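Local coordinates for Lmo0135 protein (Listeria monocytogenes EGD-e, PDB 5ISU) that probably serves as the extracellular substrate-binding protein of an ABC transporter, consistent with a part in peptide uptake, at residues A[75-80]-A[133-138]; A[83-88]-A[153-158]; A[277-282]-A[365-370]. All coordinates share one frame; numbering follows the deposited sequence.

Interaction 1 (A[75-80]-A[133-138])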
loop_
_atom_site.group_PDB
_atom_site.type_symbol
_atom_site.label_atom_id
_atom_site.label_comp_id
_atom_site.label_asym_id
_atom_site.label_seq_id
_atom_site.Cartn_x
_atom_site.Cartn_y
_atom_site.Cartn_z
ATOM N N TYR A 75 -0.873 -10.684 23.616
ATOM C CA TYR A 75 -0.986 -9.265 23.308
ATOM C C TYR A 75 -2.259 -8.734 23.967
ATOM O O TYR A 75 -3.348 -9.189 23.667
ATOM C CB TYR A 75 -1.055 -9.045 21.787
ATOM C CG TYR A 75 0.227 -9.369 21.034
ATOM C CD1 TYR A 75 0.684 -10.674 20.906
ATOM C CD2 TYR A 75 0.953 -8.367 20.406
ATOM C CE1 TYR A 75 1.862 -10.965 20.212
ATOM C CE2 TYR A 75 2.120 -8.645 19.708
ATOM C CZ TYR A 75 2.574 -9.942 19.606
ATOM O OH TYR A 75 3.738 -10.198 18.902
ATOM N N THR A 76 -2.112 -7.756 24.843
ATOM C CA THR A 76 -3.234 -7.165 25.542
ATOM C C THR A 76 -3.461 -5.735 25.075
ATOM O O THR A 76 -2.569 -4.885 25.193
ATOM C CB THR A 76 -2.965 -7.151 27.051
ATOM O OG1 THR A 76 -2.728 -8.484 27.504
ATOM C CG2 THR A 76 -4.137 -6.578 27.813
ATOM N N VAL A 77 -4.663 -5.470 24.562
ATOM C CA VAL A 77 -5.051 -4.142 24.087
ATOM C C VAL A 77 -6.107 -3.540 25.020
ATOM O O VAL A 77 -7.142 -4.163 25.277
ATOM C CB VAL A 77 -5.673 -4.202 22.663
ATOM C CG1 VAL A 77 -6.083 -2.810 22.189
ATOM C CG2 VAL A 77 -4.706 -4.832 21.673
ATOM N N LYS A 78 -5.836 -2.334 25.513
ATOM C CA LYS A 78 -6.769 -1.587 26.356
ATOM C C LYS A 78 -7.403 -0.507 25.473
ATOM O O LYS A 78 -6.692 0.228 24.802
ATOM C CB LYS A 78 -6.035 -0.895 27.507
ATOM C CG LYS A 78 -5.591 -1.760 28.689
ATOM C CD LYS A 78 -6.766 -2.227 29.540
ATOM C CE LYS A 78 -6.333 -2.645 30.945
ATOM N NZ LYS A 78 -5.290 -3.710 30.998
ATOM N N LEU A 79 -8.733 -0.401 25.501
ATOM C CA LEU A 79 -9.475 0.604 24.715
ATOM C C LEU A 79 -9.754 1.855 25.521
ATOM O O LEU A 79 -9.723 1.836 26.733
ATOM C CB LEU A 79 -10.839 0.044 24.263
ATOM C CG LEU A 79 -10.889 -1.175 23.334
ATOM C CD1 LEU A 79 -12.319 -1.522 22.949
ATOM C CD2 LEU A 79 -10.077 -0.906 22.081
ATOM N N LYS A 80 -10.060 2.940 24.829
ATOM C CA LYS A 80 -10.468 4.168 25.502
ATOM C C LYS A 80 -11.888 3.953 26.076
ATOM O O LYS A 80 -12.624 3.083 25.604
ATOM C CB LYS A 80 -10.394 5.370 24.545
ATOM C CG LYS A 80 -8.951 5.717 24.191
ATOM C CD LYS A 80 -8.785 6.875 23.203
ATOM C CE LYS A 80 -7.290 7.093 22.967
ATOM N NZ LYS A 80 -6.984 8.004 21.846
ATOM N N VAL A 133 -9.074 -6.255 25.540
ATOM C CA VAL A 133 -9.037 -7.377 24.598
ATOM C C VAL A 133 -7.711 -8.106 24.811
ATOM O O VAL A 133 -6.658 -7.461 24.874
ATOM C CB VAL A 133 -9.058 -6.885 23.135
ATOM C CG1 VAL A 133 -9.245 -8.048 22.182
ATOM C CG2 VAL A 133 -10.166 -5.868 22.915
ATOM N N LYS A 134 -7.758 -9.436 24.936
ATOM C CA LYS A 134 -6.549 -10.254 25.132
ATOM C C LYS A 134 -6.427 -11.227 23.966
ATOM O O LYS A 134 -7.344 -12.021 23.727
ATOM C CB LYS A 134 -6.630 -11.063 26.426
ATOM C CG LYS A 134 -5.370 -11.861 26.729
ATOM C CD LYS A 134 -5.635 -13.121 27.540
ATOM C CE LYS A 134 -6.154 -12.832 28.932
ATOM N NZ LYS A 134 -6.426 -14.097 29.669
ATOM N N PHE A 135 -5.308 -11.154 23.242
ATOM C CA PHE A 135 -5.029 -12.055 22.136
ATOM C C PHE A 135 -3.982 -13.048 22.619
ATOM O O PHE A 135 -2.980 -12.649 23.211
ATOM C CB PHE A 135 -4.397 -11.334 20.933
ATOM C CG PHE A 135 -5.280 -10.316 20.252
ATOM C CD1 PHE A 135 -5.265 -8.994 20.652
ATOM C CD2 PHE A 135 -6.050 -10.673 19.160
ATOM C CE1 PHE A 135 -6.036 -8.039 19.999
ATOM C CE2 PHE A 135 -6.831 -9.733 18.503
ATOM C CZ PHE A 135 -6.827 -8.411 18.923
ATOM N N THR A 136 -4.208 -14.325 22.347
ATOM C CA THR A 136 -3.278 -15.375 22.726
ATOM C C THR A 136 -2.879 -16.138 21.464
ATOM O O THR A 136 -3.706 -16.819 20.854
ATOM C CB THR A 136 -3.892 -16.313 23.777
ATOM O OG1 THR A 136 -5.248 -16.603 23.419
ATOM C CG2 THR A 136 -3.888 -15.651 25.152
ATOM N N LEU A 137 -1.618 -15.976 21.060
ATOM C CA LEU A 137 -1.087 -16.635 19.869
ATOM C C LEU A 137 -0.679 -18.031 20.195
ATOM O O LEU A 137 -0.242 -18.276 21.315
ATOM C CB LEU A 137 0.176 -15.931 19.364
ATOM C CG LEU A 137 0.042 -14.520 18.836
ATOM C CD1 LEU A 137 1.410 -14.007 18.426
ATOM C CD2 LEU A 137 -0.911 -14.490 17.667
ATOM N N PRO A 138 -0.762 -18.942 19.205
ATOM C CA PRO A 138 -0.332 -20.350 19.394
ATOM C C PRO A 138 1.203 -20.493 19.426
ATOM O O PRO A 138 1.737 -21.308 20.169
ATOM C CB PRO A 138 -0.936 -21.071 18.182
ATOM C CG PRO A 138 -1.110 -20.001 17.139
ATOM C CD PRO A 138 -1.374 -18.721 17.878
#
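Tyr75 and Phe135 leave neighbouring antiparallel strands with the same first torsion: in each, CG stands anti to the carbonyl carbon and beside the backbone N (chi1 -68° and -65°). As a directly opposed pair they share one face of the sheet; the torsion only aims each ring from it. CB of Tyr75 lies 4.1 Å from CB of Phe135. The Tyr75 ring leans along the partner strand, its CE1 3.6 Å from Leu137 CD1 just beyond the strand's end. The Phe135 ring turns the other way, toward Val77. At its edge, near the ring plane, sit Tyr75 O and Val77 CG2, the latter 3.9 Å from CE1 of Phe135. Val133 completes the apolar row, with Val133 CB 4.3 Å from Val77 CB.

Beneath this layer, Tyr75-Phe135 and Val77-Val133 are hydrogen-bonded pairs of the antiparallel ladder, each closed by two backbone bonds. Phe135 N donates to Tyr75 O at 2.8 Å and Val133 N to Val77 O at 2.9 Å, both almost straight at the hydrogen. Thr76 and Lys134 form the non-hydrogen-bonded pair between them and project from the other face; between the strands, Thr76 CA also approaches Val133 O in a CA-H...O contact of 3.5 Å. The two strands are adjacent inside a five-stranded antiparallel sheet, flanked by strands 63-68 and 121-129. Helix 144-148 lies over the aromatic face, where Phe144 makes edge-to-face contacts with both Tyr75 and Phe135, and helix 93-104 packs on Val133 and Phe135.

The chemistry thus divides by face: the side with Tyr75, Val77, Val133 and Phe135 is buried beneath helices, whereas the side with Thr76 and Lys134 is polar and partly exposed, and the backbone amides and carbonyls of the buried pairs satisfy one another.

Interaction 2 (A[83-88]-A[153-158]). With EDO (1,2-ethanediol), chain B.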
loop_
_atom_site.group_PDB
_atom_site.type_symbol
_atom_site.label_atom_id
_atom_site.label_comp_id
_atom_site.label_asym_id
_atom_site.label_seq_id
_atom_site.Cartn_x
_atom_site.Cartn_y
_atom_site.Cartn_z
ATOM N N LEU A 83 -16.313 5.112 24.280
ATOM C CA LEU A 83 -16.390 5.134 22.821
ATOM C C LEU A 83 -17.772 4.702 22.354
ATOM O O LEU A 83 -18.405 3.865 22.985
ATOM C CB LEU A 83 -15.388 4.160 22.226
ATOM C CG LEU A 83 -13.920 4.436 22.508
ATOM C CD1 LEU A 83 -13.089 3.285 21.964
ATOM C CD2 LEU A 83 -13.503 5.776 21.887
ATOM N N THR A 84 -18.226 5.258 21.242
ATOM C CA THR A 84 -19.493 4.875 20.656
ATOM C C THR A 84 -19.392 4.794 19.146
ATOM O O THR A 84 -18.479 5.356 18.531
ATOM C CB THR A 84 -20.620 5.863 20.991
ATOM O OG1 THR A 84 -20.283 7.168 20.497
ATOM C CG2 THR A 84 -20.876 5.922 22.503
ATOM N N TRP A 85 -20.333 4.059 18.570
ATOM C CA TRP A 85 -20.482 3.935 17.121
ATOM C C TRP A 85 -21.388 5.093 16.689
ATOM O O TRP A 85 -21.942 5.794 17.554
ATOM C CB TRP A 85 -21.157 2.606 16.738
ATOM C CG TRP A 85 -20.364 1.429 17.042
ATOM C CD1 TRP A 85 -20.499 0.605 18.117
ATOM C CD2 TRP A 85 -19.269 0.913 16.268
ATOM N NE1 TRP A 85 -19.568 -0.400 18.058
ATOM C CE2 TRP A 85 -18.797 -0.236 16.933
ATOM C CE3 TRP A 85 -18.651 1.308 15.077
ATOM C CZ2 TRP A 85 -17.735 -1.004 16.446
ATOM C CZ3 TRP A 85 -17.591 0.546 14.585
ATOM C CH2 TRP A 85 -17.147 -0.610 15.277
ATOM N N HIS A 86 -21.577 5.270 15.374
ATOM C CA HIS A 86 -22.389 6.392 14.850
ATOM C C HIS A 86 -23.870 6.387 15.235
ATOM O O HIS A 86 -24.507 7.430 15.247
ATOM C CB HIS A 86 -22.250 6.521 13.323
ATOM C CG HIS A 86 -20.864 6.849 12.880
ATOM N ND1 HIS A 86 -20.349 6.456 11.663
ATOM C CD2 HIS A 86 -19.852 7.464 13.536
ATOM C CE1 HIS A 86 -19.100 6.865 11.567
ATOM N NE2 HIS A 86 -18.773 7.481 12.691
ATOM N N ASP A 87 -24.404 5.210 15.549
ATOM C CA ASP A 87 -25.800 5.074 15.958
ATOM C C ASP A 87 -25.983 5.142 17.484
ATOM O O ASP A 87 -27.078 4.880 17.980
ATOM C CB ASP A 87 -26.399 3.785 15.370
ATOM C CG ASP A 87 -25.595 2.545 15.729
ATOM O OD1 ASP A 87 -24.705 2.642 16.609
ATOM O OD2 ASP A 87 -25.855 1.468 15.133
ATOM N N GLY A 88 -24.915 5.469 18.223
ATOM C CA GLY A 88 -24.999 5.642 19.674
ATOM C C GLY A 88 -24.677 4.439 20.551
ATOM O O GLY A 88 -24.529 4.598 21.766
ATOM N N PRO A 153 -12.138 -2.112 13.810
ATOM C CA PRO A 153 -13.233 -2.982 14.194
ATOM C C PRO A 153 -14.552 -2.660 13.495
ATOM O O PRO A 153 -14.754 -1.528 13.001
ATOM C CB PRO A 153 -13.367 -2.743 15.705
ATOM C CG PRO A 153 -12.762 -1.425 15.949
ATOM C CD PRO A 153 -11.672 -1.280 14.931
ATOM N N ILE A 154 -15.411 -3.680 13.406
ATOM C CA ILE A 154 -16.770 -3.514 12.858
ATOM C C ILE A 154 -17.771 -3.722 14.009
ATOM O O ILE A 154 -17.406 -4.230 15.055
ATOM C CB ILE A 154 -17.041 -4.387 11.606
ATOM C CG1 ILE A 154 -16.953 -5.892 11.899
ATOM C CG2 ILE A 154 -16.050 -4.019 10.514
ATOM C CD1 ILE A 154 -17.303 -6.757 10.699
ATOM N N PRO A 155 -19.009 -3.245 13.851
ATOM C CA PRO A 155 -19.942 -3.371 14.975
ATOM C C PRO A 155 -20.668 -4.724 15.074
ATOM O O PRO A 155 -21.258 -5.193 14.102
ATOM C CB PRO A 155 -20.916 -2.224 14.747
ATOM C CG PRO A 155 -20.833 -1.906 13.303
ATOM C CD PRO A 155 -19.486 -2.306 12.820
ATOM N N LYS A 156 -20.616 -5.320 16.262
ATOM C CA LYS A 156 -21.249 -6.596 16.536
ATOM C C LYS A 156 -22.783 -6.465 16.433
ATOM O O LYS A 156 -23.434 -7.258 15.743
ATOM C CB LYS A 156 -20.808 -7.091 17.923
ATOM C CG LYS A 156 -21.399 -8.415 18.417
ATOM C CD LYS A 156 -20.796 -8.759 19.777
ATOM C CE LYS A 156 -21.434 -9.977 20.442
ATOM N NZ LYS A 156 -21.220 -11.242 19.687
ATOM N N HIS A 157 -23.348 -5.419 17.047
ATOM C CA HIS A 157 -24.803 -5.239 17.015
ATOM C C HIS A 157 -25.392 -5.141 15.585
ATOM O O HIS A 157 -26.577 -5.381 15.381
ATOM C CB HIS A 157 -25.235 -4.036 17.871
ATOM C CG HIS A 157 -24.936 -2.705 17.253
ATOM N ND1 HIS A 157 -23.699 -2.104 17.335
ATOM C CD2 HIS A 157 -25.728 -1.851 16.561
ATOM C CE1 HIS A 157 -23.734 -0.950 16.694
ATOM N NE2 HIS A 157 -24.956 -0.764 16.229
ATOM N N ILE A 158 -24.550 -4.808 14.612
ATOM C CA ILE A 158 -24.964 -4.697 13.210
ATOM C C ILE A 158 -24.761 -6.010 12.436
ATOM O O ILE A 158 -25.651 -6.444 11.716
ATOM C CB ILE A 158 -24.154 -3.593 12.471
ATOM C CG1 ILE A 158 -24.358 -2.208 13.114
ATOM C CG2 ILE A 158 -24.512 -3.526 10.989
ATOM C CD1 ILE A 158 -25.783 -1.699 13.129
HETATM C C1 EDO B . -18.985 -13.977 17.854
HETATM O O1 EDO B . -18.496 -14.264 16.541
HETATM C C2 EDO B . -17.836 -13.479 18.718
HETATM O O2 EDO B . -18.276 -12.388 19.527
#
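Trp85 reaches across to the 153-158 segment, its CB pointing toward it and its CG anti to the carbonyl carbon (chi1 -66°). From CB the side chain passes first by His157: CD1 of Trp85 lies 3.9 Å from CE1 of His157, and the five-membered ring of the indole and the imidazole lie oblique to each other, planes 58° apart. Next along the indole, NE1 is hydrogen-bonded to Asp95 of helix 93-104, whose other carboxylate oxygen accepts from Lys156 N. Over the six-membered ring sits Pro155, in a CH-pi contact that places its CB 3.8 Å from the ring centroid. Pro155 is the N-cap residue of helix 156-159, so the indole lies against the start of that helix; Trp85 itself opens a type I beta turn that ends at Gly88. At the tip, CH2 of Trp85 comes within 3.4 Å of Pro153 O, at the ring edge.

The same turn presents Asp87 to the helix. Asp87 and His157 meet tip to tip, and NE2 of His157 donates to OD2 of Asp87 at 2.6 Å. The bond is nearly straight (170°), lies close to the imidazole plane and uses the syn lone pair of the carboxylate oxygen.

Interaction 3 (A[277-282]-A[365-370])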
loop_
_atom_site.group_PDB
_atom_site.type_symbol
_atom_site.label_atom_id
_atom_site.label_comp_id
_atom_site.label_asym_id
_atom_site.label_seq_id
_atom_site.Cartn_x
_atom_site.Cartn_y
_atom_site.Cartn_z
ATOM N N GLN A 277 22.548 -9.000 -13.819
ATOM C CA GLN A 277 23.444 -7.959 -13.319
ATOM C C GLN A 277 23.829 -7.002 -14.437
ATOM O O GLN A 277 23.944 -5.789 -14.215
ATOM C CB GLN A 277 24.684 -8.564 -12.688
ATOM C CG GLN A 277 24.426 -9.290 -11.378
ATOM C CD GLN A 277 25.668 -9.979 -10.835
ATOM O OE1 GLN A 277 26.617 -10.226 -11.570
ATOM N NE2 GLN A 277 25.660 -10.302 -9.546
ATOM N N ALA A 278 24.023 -7.537 -15.642
ATOM C CA ALA A 278 24.335 -6.683 -16.794
ATOM C C ALA A 278 23.195 -5.686 -17.050
ATOM O O ALA A 278 23.441 -4.513 -17.319
ATOM C CB ALA A 278 24.587 -7.520 -18.033
ATOM N N LEU A 279 21.954 -6.159 -16.916
ATOM C CA LEU A 279 20.756 -5.347 -17.152
ATOM C C LEU A 279 20.462 -4.379 -16.003
ATOM O O LEU A 279 19.508 -3.593 -16.078
ATOM C CB LEU A 279 19.541 -6.243 -17.414
ATOM C CG LEU A 279 19.631 -7.202 -18.606
ATOM C CD1 LEU A 279 18.432 -8.141 -18.642
ATOM C CD2 LEU A 279 19.776 -6.463 -19.934
ATOM N N SER A 280 21.257 -4.468 -14.939
ATOM C CA SER A 280 21.155 -3.555 -13.810
ATOM C C SER A 280 22.239 -2.481 -13.985
ATOM O O SER A 280 21.968 -1.262 -13.910
ATOM C CB SER A 280 21.336 -4.304 -12.479
ATOM O OG SER A 280 20.386 -5.341 -12.357
ATOM N N TYR A 281 23.460 -2.935 -14.211
ATOM C CA TYR A 281 24.595 -2.033 -14.448
ATOM C C TYR A 281 24.425 -1.098 -15.643
ATOM O O TYR A 281 25.116 -0.093 -15.733
ATOM C CB TYR A 281 25.892 -2.822 -14.663
ATOM C CG TYR A 281 26.576 -3.301 -13.408
ATOM C CD1 TYR A 281 27.145 -2.388 -12.520
ATOM C CD2 TYR A 281 26.762 -4.662 -13.160
ATOM C CE1 TYR A 281 27.812 -2.816 -11.380
ATOM C CE2 TYR A 281 27.446 -5.098 -12.031
ATOM C CZ TYR A 281 27.965 -4.170 -11.147
ATOM O OH TYR A 281 28.629 -4.599 -10.029
ATOM N N ALA A 282 23.553 -1.441 -16.583
ATOM C CA ALA A 282 23.329 -0.573 -17.736
ATOM C C ALA A 282 22.457 0.647 -17.401
ATOM O O ALA A 282 22.367 1.577 -18.203
ATOM C CB ALA A 282 22.683 -1.367 -18.868
ATOM N N LYS A 365 20.201 -1.230 -25.679
ATOM C CA LYS A 365 20.798 -1.123 -27.011
ATOM C C LYS A 365 22.298 -0.877 -26.905
ATOM O O LYS A 365 23.084 -1.546 -27.578
ATOM C CB LYS A 365 20.187 0.009 -27.846
ATOM C CG LYS A 365 18.921 -0.346 -28.607
ATOM C CD LYS A 365 18.563 0.751 -29.608
ATOM C CE LYS A 365 17.327 0.384 -30.421
ATOM N NZ LYS A 365 16.977 1.422 -31.433
ATOM N N GLU A 366 22.682 0.053 -26.030
ATOM C CA GLU A 366 24.087 0.430 -25.858
ATOM C C GLU A 366 24.993 -0.696 -25.318
ATOM O O GLU A 366 26.214 -0.628 -25.480
ATOM C CB GLU A 366 24.205 1.691 -24.997
ATOM C CG GLU A 366 25.576 2.356 -25.092
ATOM C CD GLU A 366 25.665 3.672 -24.348
ATOM O OE1 GLU A 366 26.720 4.339 -24.453
ATOM O OE2 GLU A 366 24.692 4.046 -23.661
ATOM N N ILE A 367 24.416 -1.721 -24.685
ATOM C CA ILE A 367 25.229 -2.869 -24.218
ATOM C C ILE A 367 25.056 -4.097 -25.134
ATOM O O ILE A 367 25.358 -5.217 -24.733
ATOM C CB ILE A 367 24.987 -3.256 -22.722
ATOM C CG1 ILE A 367 23.569 -3.796 -22.475
ATOM C CG2 ILE A 367 25.278 -2.068 -21.822
ATOM C CD1 ILE A 367 23.413 -4.514 -21.144
ATOM N N GLY A 368 24.570 -3.872 -26.355
ATOM C CA GLY A 368 24.387 -4.938 -27.342
ATOM C C GLY A 368 23.170 -5.830 -27.163
ATOM O O GLY A 368 23.110 -6.908 -27.768
ATOM N N VAL A 369 22.197 -5.393 -26.356
ATOM C CA VAL A 369 20.969 -6.179 -26.102
ATOM C C VAL A 369 19.760 -5.479 -26.729
ATOM O O VAL A 369 19.554 -4.296 -26.496
ATOM C CB VAL A 369 20.719 -6.370 -24.580
ATOM C CG1 VAL A 369 19.399 -7.102 -24.320
ATOM C CG2 VAL A 369 21.884 -7.105 -23.931
ATOM N N THR A 370 18.966 -6.216 -27.512
ATOM C CA THR A 370 17.777 -5.660 -28.175
ATOM C C THR A 370 16.535 -5.895 -27.315
ATOM O O THR A 370 16.225 -7.040 -26.968
ATOM C CB THR A 370 17.550 -6.291 -29.566
ATOM O OG1 THR A 370 18.744 -6.176 -30.346
ATOM C CG2 THR A 370 16.393 -5.607 -30.304
#
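Ile367 projects toward the C-terminal end of helix 273-281 from the turn that closes helix 351-365. That turn is a Schellman motif: Gly368, at positive phi, is its C-prime residue, with Gly368 N bonded to Lys365 O and Val369 N to Tyr364 O. Ahead of strand 370-376, the residues on either side of the glycine, Ile367 and Val369, both direct their side chains at the neighbouring helix.

Ile367 is the principal bump. Its CG1 lies between the backbone N and the carbonyl carbon (chi1 66°), and the extended second torsion carries CD1 forward to the helix surface. There the methyl settles into a shallow hollow bordered by Ala278, Leu279 and Ala282. The small alanines let CD1 of Ile367 come within 3.8 Å of the backbone carbonyl oxygen Ala278 O, while Leu279 forms a taller wall, its CD2 4.3 Å from CD1 of Ile367. Val369 CG1 touches the same methyl, Leu279 CD2, at 4.4 Å. The side chains that meet are all apolar and no hydrogen bond crosses between the segments, but helix 351-365, just before the turn, bonds to this helix end through Tyr364 OH to Leu279 O and Gln363 NE2 to Ala282 O. Helix 324-334 adds Ala327 on Ile367 and Leu330 on Ala278. The Ala282 methyl faces two branches of the isoleucine at once, with its CB 4.0 Å from both CD1 and CG2 of Ile367.

Overall arrangement
Interactions 1 and 2 lie on the same side of the chain's centre, their own centres 19 Å apart, and their segments alternate along the sequence: 75-80, 83-88, 133-138, 153-158. Helix 93-104 borders both, packing on the sheet of interaction 1 and supplying Asp95 beside interaction 2. Interaction 3 follows both in the chain and lies on the opposite side of the centre, joining two helix ends near a separate mixed sheet that includes strands 341-347 and 370-376. It touches neither of the others, its nearest atoms about 36 Å from interaction 1 and about 42 Å from interaction 2. The contacts thus lie in widely separated regions of this solute-binding protein, built around different sheets.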